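Local atomic coordinates of decapping and exoribonuclease protein 1 (Kluyveromyces lactis, PDB entry 4GPS), a protein that removes NAD caps from the 5' ends of RNAs, also acts on m7G-capped RNA, and degrades RNA as a 5'-3' exoribonuclease that needs a divalent metal cation. Residues Pro110-Glu115 / Thr292-Ser297; Phe240-Leu245 / Asn336-Leu341; Ala279-Ile284 / Asn319-Ser324; Thr118-Ser123 / Ser283-Thr288. One frame throughout, in Å; residues are numbered along the deposited sequence.

Contact 1. Residues Pro110-Glu115 / Thr292-Ser297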
loop_
_atom_site.group_PDB
_atom_site.type_symbol
_atom_site.label_atom_id
_atom_site.label_comp_id
_atom_site.label_asym_id
_atom_site.label_seq_id
_atom_site.Cartn_x
_atom_site.Cartn_y
_atom_site.Cartn_z
ATOM N N PRO A 110 12.339 -8.908 -9.908
ATOM C CA PRO A 110 11.469 -9.934 -10.510
ATOM C C PRO A 110 10.952 -9.389 -11.853
ATOM O O PRO A 110 10.395 -8.284 -11.922
ATOM C CB PRO A 110 10.332 -10.109 -9.482
ATOM C CG PRO A 110 10.906 -9.582 -8.218
ATOM C CD PRO A 110 11.756 -8.387 -8.665
ATOM N N ARG A 111 11.134 -10.160 -12.915
ATOM C CA ARG A 111 10.702 -9.716 -14.221
ATOM C C ARG A 111 9.310 -10.198 -14.569
ATOM O O ARG A 111 8.981 -11.355 -14.400
ATOM C CB ARG A 111 11.703 -10.192 -15.294
ATOM C CG ARG A 111 13.129 -9.661 -15.099
ATOM C CD ARG A 111 14.195 -10.536 -15.803
ATOM N NE ARG A 111 14.009 -10.579 -17.256
ATOM C CZ ARG A 111 14.415 -9.644 -18.117
ATOM N NH1 ARG A 111 15.059 -8.555 -17.705
ATOM N NH2 ARG A 111 14.153 -9.795 -19.408
ATOM N N LEU A 112 8.482 -9.281 -15.029
ATOM C CA LEU A 112 7.148 -9.625 -15.484
ATOM C C LEU A 112 7.441 -10.329 -16.816
ATOM O O LEU A 112 8.243 -9.829 -17.631
ATOM C CB LEU A 112 6.346 -8.346 -15.740
ATOM C CG LEU A 112 4.889 -8.520 -16.142
ATOM C CD1 LEU A 112 4.080 -9.111 -14.964
ATOM C CD2 LEU A 112 4.323 -7.172 -16.567
ATOM N N ARG A 113 6.819 -11.477 -17.044
ATOM C CA ARG A 113 7.050 -12.226 -18.280
ATOM C C ARG A 113 6.969 -11.383 -19.540
ATOM O O ARG A 113 6.101 -10.528 -19.665
ATOM C CB ARG A 113 6.071 -13.366 -18.370
ATOM C CG ARG A 113 6.442 -14.473 -17.444
ATOM C CD ARG A 113 6.605 -15.718 -18.233
ATOM N NE ARG A 113 5.644 -16.710 -17.795
ATOM C CZ ARG A 113 5.108 -17.601 -18.610
ATOM N NH1 ARG A 113 5.457 -17.593 -19.883
ATOM N NH2 ARG A 113 4.219 -18.479 -18.153
ATOM N N PRO A 114 7.876 -11.612 -20.499
ATOM C CA PRO A 114 7.834 -10.805 -21.733
ATOM C C PRO A 114 6.546 -10.916 -22.580
ATOM O O PRO A 114 6.081 -9.923 -23.145
ATOM C CB PRO A 114 9.114 -11.227 -22.477
ATOM C CG PRO A 114 9.411 -12.605 -21.939
ATOM C CD PRO A 114 9.040 -12.520 -20.482
ATOM N N GLU A 115 5.965 -12.109 -22.646
ATOM C CA GLU A 115 4.723 -12.300 -23.392
ATOM C C GLU A 115 3.668 -11.385 -22.774
ATOM O O GLU A 115 2.843 -10.809 -23.487
ATOM C CB GLU A 115 4.245 -13.761 -23.312
ATOM C CG GLU A 115 5.275 -14.765 -23.772
ATOM C CD GLU A 115 6.207 -15.212 -22.654
ATOM O OE1 GLU A 115 6.605 -14.378 -21.813
ATOM O OE2 GLU A 115 6.552 -16.411 -22.622
ATOM N N THR A 292 5.219 -3.175 -11.581
ATOM C CA THR A 292 3.872 -3.640 -11.911
ATOM C C THR A 292 3.359 -4.538 -10.760
ATOM O O THR A 292 3.914 -5.607 -10.484
ATOM C CB THR A 292 3.920 -4.416 -13.245
ATOM O OG1 THR A 292 4.392 -3.522 -14.265
ATOM C CG2 THR A 292 2.517 -4.985 -13.627
ATOM N N GLU A 293 2.323 -4.062 -10.072
ATOM C CA GLU A 293 1.733 -4.757 -8.936
ATOM C C GLU A 293 0.548 -5.570 -9.462
ATOM O O GLU A 293 -0.364 -5.044 -10.115
ATOM C CB GLU A 293 1.294 -3.740 -7.869
ATOM C CG GLU A 293 2.365 -2.679 -7.612
ATOM C CD GLU A 293 2.397 -2.181 -6.186
ATOM O OE1 GLU A 293 2.400 -3.025 -5.273
ATOM O OE2 GLU A 293 2.435 -0.952 -5.974
ATOM N N ILE A 294 0.612 -6.864 -9.181
ATOM C CA ILE A 294 -0.347 -7.856 -9.621
ATOM C C ILE A 294 -1.471 -8.112 -8.605
ATOM O O ILE A 294 -1.222 -8.363 -7.421
ATOM C CB ILE A 294 0.425 -9.155 -9.926
ATOM C CG1 ILE A 294 1.498 -8.823 -10.974
ATOM C CG2 ILE A 294 -0.531 -10.291 -10.363
ATOM C CD1 ILE A 294 2.355 -9.975 -11.347
ATOM N N LYS A 295 -2.706 -8.022 -9.085
ATOM C CA LYS A 295 -3.887 -8.243 -8.242
ATOM C C LYS A 295 -4.784 -9.307 -8.883
ATOM O O LYS A 295 -4.988 -9.327 -10.111
ATOM C CB LYS A 295 -4.687 -6.937 -8.057
ATOM C CG LYS A 295 -3.981 -5.858 -7.261
ATOM C CD LYS A 295 -3.802 -6.267 -5.796
ATOM C CE LYS A 295 -3.108 -5.199 -5.017
ATOM N NZ LYS A 295 -2.904 -5.587 -3.610
ATOM N N SER A 296 -5.286 -10.194 -8.036
ATOM C CA SER A 296 -6.189 -11.258 -8.442
ATOM C C SER A 296 -7.604 -10.780 -8.091
ATOM O O SER A 296 -7.850 -10.343 -6.976
ATOM C CB SER A 296 -5.861 -12.525 -7.660
ATOM O OG SER A 296 -6.772 -13.559 -7.961
ATOM N N SER A 297 -8.542 -10.861 -9.030
ATOM C CA SER A 297 -9.894 -10.404 -8.723
ATOM C C SER A 297 -11.001 -11.091 -9.520
ATOM O O SER A 297 -10.772 -11.761 -10.522
ATOM C CB SER A 297 -9.977 -8.892 -8.984
ATOM O OG SER A 297 -11.128 -8.311 -8.416
#

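Contact 2. Residues Phe240-Leu245 / Asn336-Leu341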
loop_
_atom_site.group_PDB
_atom_site.type_symbol
_atom_site.label_atom_id
_atom_site.label_comp_id
_atom_site.label_asym_id
_atom_site.label_seq_id
_atom_site.Cartn_x
_atom_site.Cartn_y
_atom_site.Cartn_z
ATOM N N PHE A 240 -1.403 -15.992 -5.286
ATOM C CA PHE A 240 -0.014 -16.434 -5.451
ATOM C C PHE A 240 0.153 -17.111 -6.807
ATOM O O PHE A 240 1.150 -16.875 -7.493
ATOM C CB PHE A 240 0.417 -17.404 -4.341
ATOM C CG PHE A 240 0.660 -16.733 -3.020
ATOM C CD1 PHE A 240 1.628 -15.738 -2.901
ATOM C CD2 PHE A 240 -0.118 -17.055 -1.905
ATOM C CE1 PHE A 240 1.819 -15.065 -1.691
ATOM C CE2 PHE A 240 0.057 -16.395 -0.690
ATOM C CZ PHE A 240 1.026 -15.395 -0.580
ATOM N N ALA A 241 -0.822 -17.940 -7.193
ATOM C CA ALA A 241 -0.775 -18.606 -8.485
ATOM C C ALA A 241 -0.775 -17.583 -9.633
ATOM O O ALA A 241 -0.069 -17.756 -10.621
ATOM C CB ALA A 241 -1.957 -19.559 -8.635
ATOM N N LEU A 242 -1.557 -16.515 -9.507
ATOM C CA LEU A 242 -1.587 -15.516 -10.577
ATOM C C LEU A 242 -0.198 -14.860 -10.718
ATOM O O LEU A 242 0.324 -14.750 -11.834
ATOM C CB LEU A 242 -2.680 -14.459 -10.324
ATOM C CG LEU A 242 -2.665 -13.287 -11.315
ATOM C CD1 LEU A 242 -2.981 -13.769 -12.734
ATOM C CD2 LEU A 242 -3.670 -12.273 -10.892
ATOM N N GLU A 243 0.400 -14.443 -9.601
ATOM C CA GLU A 243 1.740 -13.845 -9.625
ATOM C C GLU A 243 2.727 -14.863 -10.227
ATOM O O GLU A 243 3.552 -14.535 -11.094
ATOM C CB GLU A 243 2.165 -13.465 -8.198
ATOM C CG GLU A 243 1.360 -12.265 -7.665
ATOM C CD GLU A 243 1.416 -12.065 -6.159
ATOM O OE1 GLU A 243 0.689 -11.167 -5.660
ATOM O OE2 GLU A 243 2.181 -12.795 -5.481
ATOM N N ASP A 244 2.608 -16.107 -9.778
ATOM C CA ASP A 244 3.468 -17.189 -10.248
ATOM C C ASP A 244 3.439 -17.313 -11.772
ATOM O O ASP A 244 4.479 -17.380 -12.420
ATOM C CB ASP A 244 3.020 -18.507 -9.625
ATOM C CG ASP A 244 4.176 -19.443 -9.361
ATOM O OD1 ASP A 244 4.941 -19.730 -10.312
ATOM O OD2 ASP A 244 4.318 -19.895 -8.198
ATOM N N LEU A 245 2.233 -17.346 -12.328
ATOM C CA LEU A 245 2.003 -17.442 -13.769
ATOM C C LEU A 245 2.509 -16.224 -14.603
ATOM O O LEU A 245 2.978 -16.399 -15.722
ATOM C CB LEU A 245 0.490 -17.663 -13.998
ATOM C CG LEU A 245 -0.074 -17.698 -15.421
ATOM C CD1 LEU A 245 0.400 -19.002 -16.121
ATOM C CD2 LEU A 245 -1.610 -17.618 -15.362
ATOM N N ASN A 336 -12.780 -20.591 -11.823
ATOM C CA ASN A 336 -11.483 -20.158 -11.308
ATOM C C ASN A 336 -10.448 -19.981 -12.429
ATOM O O ASN A 336 -9.227 -19.909 -12.181
ATOM C CB ASN A 336 -10.948 -21.130 -10.266
ATOM C CG ASN A 336 -11.650 -20.984 -8.937
ATOM O OD1 ASN A 336 -11.649 -19.896 -8.320
ATOM N ND2 ASN A 336 -12.269 -22.075 -8.484
ATOM N N GLU A 337 -10.916 -19.898 -13.668
ATOM C CA GLU A 337 -9.967 -19.699 -14.747
ATOM C C GLU A 337 -9.654 -18.231 -14.988
ATOM O O GLU A 337 -10.557 -17.396 -14.923
ATOM C CB GLU A 337 -10.517 -20.277 -16.030
ATOM C CG GLU A 337 -10.672 -21.760 -15.993
ATOM C CD GLU A 337 -11.163 -22.295 -17.313
ATOM O OE1 GLU A 337 -11.140 -23.536 -17.485
ATOM O OE2 GLU A 337 -11.573 -21.470 -18.171
ATOM N N LEU A 338 -8.390 -17.919 -15.285
ATOM C CA LEU A 338 -8.000 -16.542 -15.607
ATOM C C LEU A 338 -8.719 -16.143 -16.908
ATOM O O LEU A 338 -8.458 -16.701 -17.967
ATOM C CB LEU A 338 -6.473 -16.439 -15.782
ATOM C CG LEU A 338 -5.888 -15.116 -16.314
ATOM C CD1 LEU A 338 -6.235 -13.958 -15.391
ATOM C CD2 LEU A 338 -4.374 -15.228 -16.419
ATOM N N GLU A 339 -9.642 -15.188 -16.824
ATOM C CA GLU A 339 -10.419 -14.765 -18.001
ATOM C C GLU A 339 -9.906 -13.548 -18.731
ATOM O O GLU A 339 -10.106 -13.405 -19.930
ATOM C CB GLU A 339 -11.857 -14.457 -17.614
ATOM C CG GLU A 339 -12.817 -15.597 -17.726
ATOM C CD GLU A 339 -14.222 -15.168 -17.359
ATOM O OE1 GLU A 339 -15.125 -16.031 -17.360
ATOM O OE2 GLU A 339 -14.421 -13.963 -17.066
ATOM N N GLN A 340 -9.251 -12.659 -18.007
ATOM C CA GLN A 340 -8.778 -11.443 -18.626
ATOM C C GLN A 340 -7.671 -10.813 -17.800
ATOM O O GLN A 340 -7.695 -10.843 -16.563
ATOM C CB GLN A 340 -9.967 -10.468 -18.760
ATOM C CG GLN A 340 -9.643 -9.063 -19.231
ATOM C CD GLN A 340 -10.872 -8.128 -19.154
ATOM O OE1 GLN A 340 -11.922 -8.492 -18.588
ATOM N NE2 GLN A 340 -10.738 -6.918 -19.705
ATOM N N LEU A 341 -6.689 -10.277 -18.502
ATOM C CA LEU A 341 -5.591 -9.571 -17.894
ATOM C C LEU A 341 -5.793 -8.131 -18.338
ATOM O O LEU A 341 -6.005 -7.879 -19.525
ATOM C CB LEU A 341 -4.264 -10.058 -18.449
ATOM C CG LEU A 341 -3.613 -11.247 -17.782
ATOM C CD1 LEU A 341 -2.258 -11.501 -18.467
ATOM C CD2 LEU A 341 -3.440 -10.956 -16.305
#

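Contact 3. Residues Ala279-Ile284 / Asn319-Ser324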
loop_
_atom_site.group_PDB
_atom_site.type_symbol
_atom_site.label_atom_id
_atom_site.label_comp_id
_atom_site.label_asym_id
_atom_site.label_seq_id
_atom_site.Cartn_x
_atom_site.Cartn_y
_atom_site.Cartn_z
ATOM N N ALA A 279 8.048 -1.075 0.428
ATOM C CA ALA A 279 6.978 -1.758 -0.304
ATOM C C ALA A 279 7.504 -2.954 -1.053
ATOM O O ALA A 279 8.571 -2.904 -1.656
ATOM C CB ALA A 279 6.307 -0.788 -1.302
ATOM N N GLU A 280 6.765 -4.043 -1.017
ATOM C CA GLU A 280 7.188 -5.208 -1.757
ATOM C C GLU A 280 6.610 -5.026 -3.159
ATOM O O GLU A 280 5.409 -4.734 -3.299
ATOM C CB GLU A 280 6.646 -6.489 -1.120
ATOM C CG GLU A 280 6.631 -7.666 -2.105
ATOM C CD GLU A 280 6.208 -8.986 -1.474
ATOM O OE1 GLU A 280 6.204 -10.008 -2.208
ATOM O OE2 GLU A 280 5.891 -8.994 -0.255
ATOM N N MET A 281 7.467 -5.165 -4.176
ATOM C CA MET A 281 7.070 -5.042 -5.577
ATOM C C MET A 281 7.061 -6.435 -6.172
ATOM O O MET A 281 8.039 -7.173 -6.041
ATOM C CB MET A 281 8.067 -4.183 -6.349
ATOM C CG MET A 281 8.332 -2.830 -5.692
ATOM S SD MET A 281 6.945 -1.589 -5.832
ATOM C CE MET A 281 6.019 -1.985 -4.396
ATOM N N ASP A 282 5.958 -6.794 -6.823
ATOM C CA ASP A 282 5.820 -8.096 -7.439
ATOM C C ASP A 282 6.681 -8.262 -8.656
ATOM O O ASP A 282 7.208 -9.343 -8.901
ATOM C CB ASP A 282 4.385 -8.351 -7.887
ATOM C CG ASP A 282 3.401 -8.316 -6.763
ATOM O OD1 ASP A 282 3.754 -8.719 -5.631
ATOM O OD2 ASP A 282 2.263 -7.887 -7.038
ATOM N N SER A 283 6.843 -7.194 -9.424
ATOM C CA SER A 283 7.624 -7.330 -10.637
ATOM C C SER A 283 7.872 -6.032 -11.327
ATOM O O SER A 283 7.322 -4.992 -10.947
ATOM C CB SER A 283 6.861 -8.201 -11.628
ATOM O OG SER A 283 5.720 -7.495 -12.139
ATOM N N ILE A 284 8.699 -6.109 -12.366
ATOM C CA ILE A 284 8.982 -4.954 -13.213
ATOM C C ILE A 284 8.568 -5.322 -14.623
ATOM O O ILE A 284 8.759 -6.462 -15.055
ATOM C CB ILE A 284 10.462 -4.583 -13.331
ATOM C CG1 ILE A 284 11.031 -4.182 -11.976
ATOM C CG2 ILE A 284 10.596 -3.369 -14.252
ATOM C CD1 ILE A 284 11.453 -5.353 -11.120
ATOM N N ASN A 319 -0.598 4.738 -5.522
ATOM C CA ASN A 319 -0.389 6.173 -5.418
ATOM C C ASN A 319 0.702 6.571 -4.430
ATOM O O ASN A 319 1.251 7.656 -4.539
ATOM C CB ASN A 319 -1.676 6.895 -5.055
ATOM C CG ASN A 319 -1.606 8.356 -5.387
ATOM O OD1 ASN A 319 -1.482 9.190 -4.521
ATOM N ND2 ASN A 319 -1.650 8.666 -6.669
ATOM N N LEU A 320 1.014 5.711 -3.461
ATOM C CA LEU A 320 2.088 6.012 -2.500
ATOM C C LEU A 320 3.501 5.816 -3.105
ATOM O O LEU A 320 4.517 6.116 -2.467
ATOM C CB LEU A 320 1.952 5.129 -1.244
ATOM C CG LEU A 320 0.871 5.495 -0.237
ATOM C CD1 LEU A 320 0.647 4.283 0.562
ATOM C CD2 LEU A 320 1.267 6.706 0.648
ATOM N N LEU A 321 3.574 5.308 -4.323
ATOM C CA LEU A 321 4.868 5.091 -4.971
ATOM C C LEU A 321 5.133 6.128 -6.052
ATOM O O LEU A 321 4.218 6.795 -6.547
ATOM C CB LEU A 321 4.922 3.711 -5.629
ATOM C CG LEU A 321 4.564 2.550 -4.709
ATOM C CD1 LEU A 321 4.485 1.278 -5.523
ATOM C CD2 LEU A 321 5.609 2.436 -3.619
ATOM N N PRO A 322 6.402 6.285 -6.421
ATOM C CA PRO A 322 6.826 7.229 -7.459
ATOM C C PRO A 322 6.252 6.829 -8.845
ATOM O O PRO A 322 5.586 7.625 -9.505
ATOM C CB PRO A 322 8.338 7.100 -7.434
ATOM C CG PRO A 322 8.634 6.693 -6.033
ATOM C CD PRO A 322 7.552 5.761 -5.664
ATOM N N LYS A 323 6.511 5.594 -9.269
ATOM C CA LYS A 323 6.078 5.092 -10.587
ATOM C C LYS A 323 5.570 3.682 -10.343
ATOM O O LYS A 323 6.249 2.901 -9.695
ATOM C CB LYS A 323 7.277 4.985 -11.560
ATOM C CG LYS A 323 8.237 3.749 -11.209
ATOM C CD LYS A 323 9.577 3.601 -12.009
ATOM C CE LYS A 323 10.422 2.409 -11.451
ATOM N NZ LYS A 323 11.690 2.072 -12.212
ATOM N N SER A 324 4.414 3.320 -10.869
ATOM C CA SER A 324 3.932 1.963 -10.627
ATOM C C SER A 324 2.640 1.716 -11.347
ATOM O O SER A 324 1.737 2.534 -11.301
ATOM C CB SER A 324 3.718 1.746 -9.131
ATOM O OG SER A 324 3.082 0.525 -8.887
#

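Contact 4. Residues Thr118-Ser123 / Ser283-Thr288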
loop_
_atom_site.group_PDB
_atom_site.type_symbol
_atom_site.label_atom_id
_atom_site.label_comp_id
_atom_site.label_asym_id
_atom_site.label_seq_id
_atom_site.Cartn_x
_atom_site.Cartn_y
_atom_site.Cartn_z
ATOM N N THR A 118 4.481 -7.646 -23.513
ATOM C CA THR A 118 4.080 -7.453 -24.911
ATOM C C THR A 118 2.536 -7.370 -25.005
ATOM O O THR A 118 1.987 -6.538 -25.724
ATOM C CB THR A 118 4.617 -8.616 -25.818
ATOM O OG1 THR A 118 6.053 -8.525 -25.918
ATOM C CG2 THR A 118 3.977 -8.560 -27.224
ATOM N N TYR A 119 1.841 -8.243 -24.288
ATOM C CA TYR A 119 0.404 -8.187 -24.292
ATOM C C TYR A 119 -0.056 -6.825 -23.786
ATOM O O TYR A 119 -0.994 -6.264 -24.312
ATOM C CB TYR A 119 -0.184 -9.239 -23.375
ATOM C CG TYR A 119 -1.683 -9.091 -23.242
ATOM C CD1 TYR A 119 -2.539 -9.379 -24.324
ATOM C CD2 TYR A 119 -2.257 -8.655 -22.046
ATOM C CE1 TYR A 119 -3.933 -9.235 -24.205
ATOM C CE2 TYR A 119 -3.649 -8.510 -21.920
ATOM C CZ TYR A 119 -4.466 -8.798 -22.995
ATOM O OH TYR A 119 -5.814 -8.629 -22.861
ATOM N N ILE A 120 0.591 -6.304 -22.744
ATOM C CA ILE A 120 0.193 -5.018 -22.191
ATOM C C ILE A 120 0.446 -3.878 -23.168
ATOM O O ILE A 120 -0.378 -2.969 -23.292
ATOM C CB ILE A 120 0.946 -4.731 -20.868
ATOM C CG1 ILE A 120 0.399 -5.636 -19.761
ATOM C CG2 ILE A 120 0.817 -3.247 -20.475
ATOM C CD1 ILE A 120 1.265 -5.673 -18.536
ATOM N N LYS A 121 1.580 -3.935 -23.864
ATOM C CA LYS A 121 1.954 -2.902 -24.827
ATOM C C LYS A 121 1.108 -2.854 -26.092
ATOM O O LYS A 121 0.781 -1.778 -26.587
ATOM C CB LYS A 121 3.426 -3.074 -25.227
ATOM C CG LYS A 121 3.880 -2.245 -26.445
ATOM C CD LYS A 121 5.363 -2.505 -26.752
ATOM C CE LYS A 121 5.774 -1.943 -28.110
ATOM N NZ LYS A 121 5.038 -2.555 -29.272
ATOM N N ASP A 122 0.753 -4.017 -26.623
ATOM C CA ASP A 122 -0.020 -4.069 -27.859
ATOM C C ASP A 122 -1.506 -4.223 -27.618
ATOM O O ASP A 122 -2.291 -4.062 -28.531
ATOM C CB ASP A 122 0.455 -5.236 -28.751
ATOM C CG ASP A 122 1.931 -5.100 -29.191
ATOM O OD1 ASP A 122 2.400 -3.934 -29.352
ATOM O OD2 ASP A 122 2.607 -6.158 -29.393
ATOM N N SER A 123 -1.888 -4.527 -26.388
ATOM C CA SER A 123 -3.281 -4.783 -26.054
ATOM C C SER A 123 -3.766 -6.053 -26.805
ATOM O O SER A 123 -4.956 -6.241 -27.051
ATOM C CB SER A 123 -4.148 -3.553 -26.387
ATOM O OG SER A 123 -3.929 -2.497 -25.457
ATOM N N SER A 283 6.843 -7.194 -9.424
ATOM C CA SER A 283 7.624 -7.330 -10.637
ATOM C C SER A 283 7.872 -6.032 -11.327
ATOM O O SER A 283 7.322 -4.992 -10.947
ATOM C CB SER A 283 6.861 -8.201 -11.628
ATOM O OG SER A 283 5.720 -7.495 -12.139
ATOM N N ILE A 284 8.699 -6.109 -12.366
ATOM C CA ILE A 284 8.982 -4.954 -13.213
ATOM C C ILE A 284 8.568 -5.322 -14.623
ATOM O O ILE A 284 8.759 -6.462 -15.055
ATOM C CB ILE A 284 10.462 -4.583 -13.331
ATOM C CG1 ILE A 284 11.031 -4.182 -11.976
ATOM C CG2 ILE A 284 10.596 -3.369 -14.252
ATOM C CD1 ILE A 284 11.453 -5.353 -11.120
ATOM N N ASN A 285 7.961 -4.365 -15.316
ATOM C CA ASN A 285 7.590 -4.538 -16.710
ATOM C C ASN A 285 8.887 -4.106 -17.425
ATOM O O ASN A 285 9.224 -2.903 -17.466
ATOM C CB ASN A 285 6.449 -3.591 -17.083
ATOM C CG ASN A 285 6.085 -3.685 -18.542
ATOM O OD1 ASN A 285 6.960 -3.766 -19.418
ATOM N ND2 ASN A 285 4.792 -3.677 -18.821
ATOM N N THR A 286 9.636 -5.074 -17.949
ATOM C CA THR A 286 10.907 -4.767 -18.606
ATOM C C THR A 286 10.843 -3.837 -19.844
ATOM O O THR A 286 11.804 -3.120 -20.142
ATOM C CB THR A 286 11.609 -6.060 -18.957
ATOM O OG1 THR A 286 10.662 -6.943 -19.570
ATOM C CG2 THR A 286 12.176 -6.714 -17.696
ATOM N N LEU A 287 9.718 -3.833 -20.559
ATOM C CA LEU A 287 9.572 -2.950 -21.709
ATOM C C LEU A 287 9.401 -1.486 -21.275
ATOM O O LEU A 287 9.852 -0.561 -21.956
ATOM C CB LEU A 287 8.343 -3.323 -22.550
ATOM C CG LEU A 287 8.186 -4.704 -23.184
ATOM C CD1 LEU A 287 6.950 -4.681 -24.101
ATOM C CD2 LEU A 287 9.446 -5.061 -23.970
ATOM N N THR A 288 8.760 -1.267 -20.136
ATOM C CA THR A 288 8.489 0.091 -19.707
ATOM C C THR A 288 9.276 0.516 -18.481
ATOM O O THR A 288 9.160 1.662 -18.034
ATOM C CB THR A 288 6.959 0.250 -19.440
ATOM O OG1 THR A 288 6.575 -0.566 -18.321
ATOM C CG2 THR A 288 6.129 -0.213 -20.682
#

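Contact 1. Residues Pro110-Glu115 / Thr292-Ser297
Leu112 leans on Thr292 and Ile294, and its backbone is bonded to strand 273-285: Leu112 N donates to Ile284 O. Pro110 O in turn accepts from Ile284 N. These two bonds fix the loop just before helix 114-122. They set Leu112 facing the neighbouring strand 290-297. Its CG lies anti to the backbone N (chi1 -176°), which carries both methyls out to that strand. The two methyls then part company. CD2 of Leu112 meets Thr292 CG2 at 4.1 Å, and the two side chains cross at about a right angle. CD1 of Leu112 meets the end of Ile294, its CD1, at 4.1 Å. Thr292 and Ile294 are two positions apart on the strand and share one face, so a single leucine spans both.

The strand belongs to the PD-(D/E)XK nuclease core. Glu293 and Ile294 bind the divalent metal, and Lys295 probably binds substrate. Together they make up the E-X-K part of the family signature. Glu293 points to the face opposite Leu112. The loop therefore packs behind the metal site, against Ile294 itself. Asp282, another metal ligand, accepts from Ile294 N through OD2.

The hydroxyl of Thr292 lies beside the backbone N and is bonded to Thr290 O. At the other end of 110-115, Arg113 NH1 forms a salt bridge with Glu115 OE2 at 3.2 Å. The carboxylate oxygen lies at the edge of the guanidinium, in its plane, but the bond is bent and weak (125°).

Contact 2. Residues Phe240-Leu245 / Asn336-Leu341
Leu338 lays one methyl against Leu242 and Leu245 of helix 233-246. The tight point is methyl on methyl: Leu338 CD2 lies 3.8 Å from Leu245 CD2. The same Leu338 CD2 lies 4.2 Å from Leu242 CD1, one helical turn back. In Leu338 the CG is anti to the backbone N (chi1 172°), which extends the branch toward the helix. Leu245 has the same first torsion and meets Leu338 obliquely.

Behind this layer the helix packs on the catalytic core. Leu242 CD2 touches Ile294 CG2 at 3.7 Å. Glu243, the next residue, turns another way and binds the divalent metal. The contact thus joins the helix that supplies a metal ligand to strand 338-344, near the edge of the PD-(D/E)XK core.

The packing thins out on both sides. Leu341 only approaches, its CD2 4.6 Å from Leu242 CD1. Phe240 and Asp244 are exposed on the far side of the helix. On the strand, Glu339 is exposed too. Glu339 and Gln340 form a classic beta bulge opposite Phe330.

No hydrogen bond or salt bridge crosses between the two segments. The contact between 240-245 and 336-341 therefore rests on methyl packing and burial of apolar surface, which is not directional as a hydrogen bond is.

Contact 3. Residues Ala279-Ile284 / Asn319-Ser324
Met281 and Leu321, which touch across this contact, both pack on the flat carboxylate of Glu293. Met281 CE lies over one face of it, and Leu321 CD1 comes close to its OE2. Arg182 is the salt-bridge partner of Glu293, and its side chain touches Ala279, Met281 and Leu321.

Met281 and Leu321 reach toward each other tip to tip. Leu321 CD1 is 3.8 Å from Met281 CE and 3.8 Å from Met281 SD. The thioether gets there by bending twice, at chi2 (-73°) and chi3 (89°), which brings both SD and CE up to Leu321 CD1. The second branch of Leu321, CD2, meets Ala279 CB at 4.0 Å. Its two methyls are therefore divided between Ala279 and Met281.

Ala279 belongs to strand 273-285, which is interrupted near Met281, and Leu321 to the loop between helix 305-319 and strand 325-331. In this PD-(D/E)XK nuclease the residues between and beyond them serve the active site. Asp282 binds the divalent metal, and Glu280 probably binds substrate. Glu280 turns away from Leu321. A citrate, probably from the crystallisation liquor, lies close to Ala279 and is held weakly by Glu280 N. Lys323 reaches Tyr291 in a cation-pi contact and bonds Asp289 O through NZ.

Contact 4. Residues Thr118-Ser123 / Ser283-Thr288
Leu287 packs on helix 114-122 from the turn that follows strand 273-285, a turn shaped by an Asx motif at Asn285. Its CD1 is the main point of touch. Leu287 CD1 lies 3.8 Å from Lys121 CD and 3.9 Å from Thr118 N. The lysine chain crosses the leucine at about a right angle and packs through its aliphatic CB and CD. Beside it, Ile120 CD1 meets Asn285 ND2 at 4.1 Å, the two coming from opposite directions.

The next shell holds these groups in place. Asn285 CG is anti to the backbone N (chi1 177°), and from there OD1 turns back to the chain. Asn285 OD1 accepts from Thr288 N at 3.2 Å and, weakly, from Leu287 N at 3.0 Å. An alanine in place of Asn285 is likely to leave both backbone N-H groups without this acceptor and the turn carrying Leu287 less firmly set. On the helix, Thr118 OG1 is bonded back to Pro114 O. Lys121 bends at its last torsion, and NZ forms a salt bridge with Asp122 OD1 at 3.0 Å, on the syn side of the carboxylate. The Thr288 N that Asn285 OD1 accepts from sits well above the carbonyl plane, 55° out of it.

Overall arrangement
From the N terminus, 110-115 opens contact 1 and 118-123 opens contact 4, at the two ends of helix 114-122. Next comes 240-245, on the helix of contact 2. The chain enters strand 273-285 with 279-284, which starts contact 3, and 283-288 closes contact 4. The two share Ser283 and Ile284. Strand 290-297 then closes contact 1, so contact 4 nests inside it. The loop at 319-324 closes contact 3, and 336-341 closes contact 2, so contact 3 nests inside contact 2. Contact 1 crosses contacts 2 and 3, and contact 2 crosses contact 4. Together they tie helices 114-122 and 233-246 and the 319-324 loop to the nuclease core.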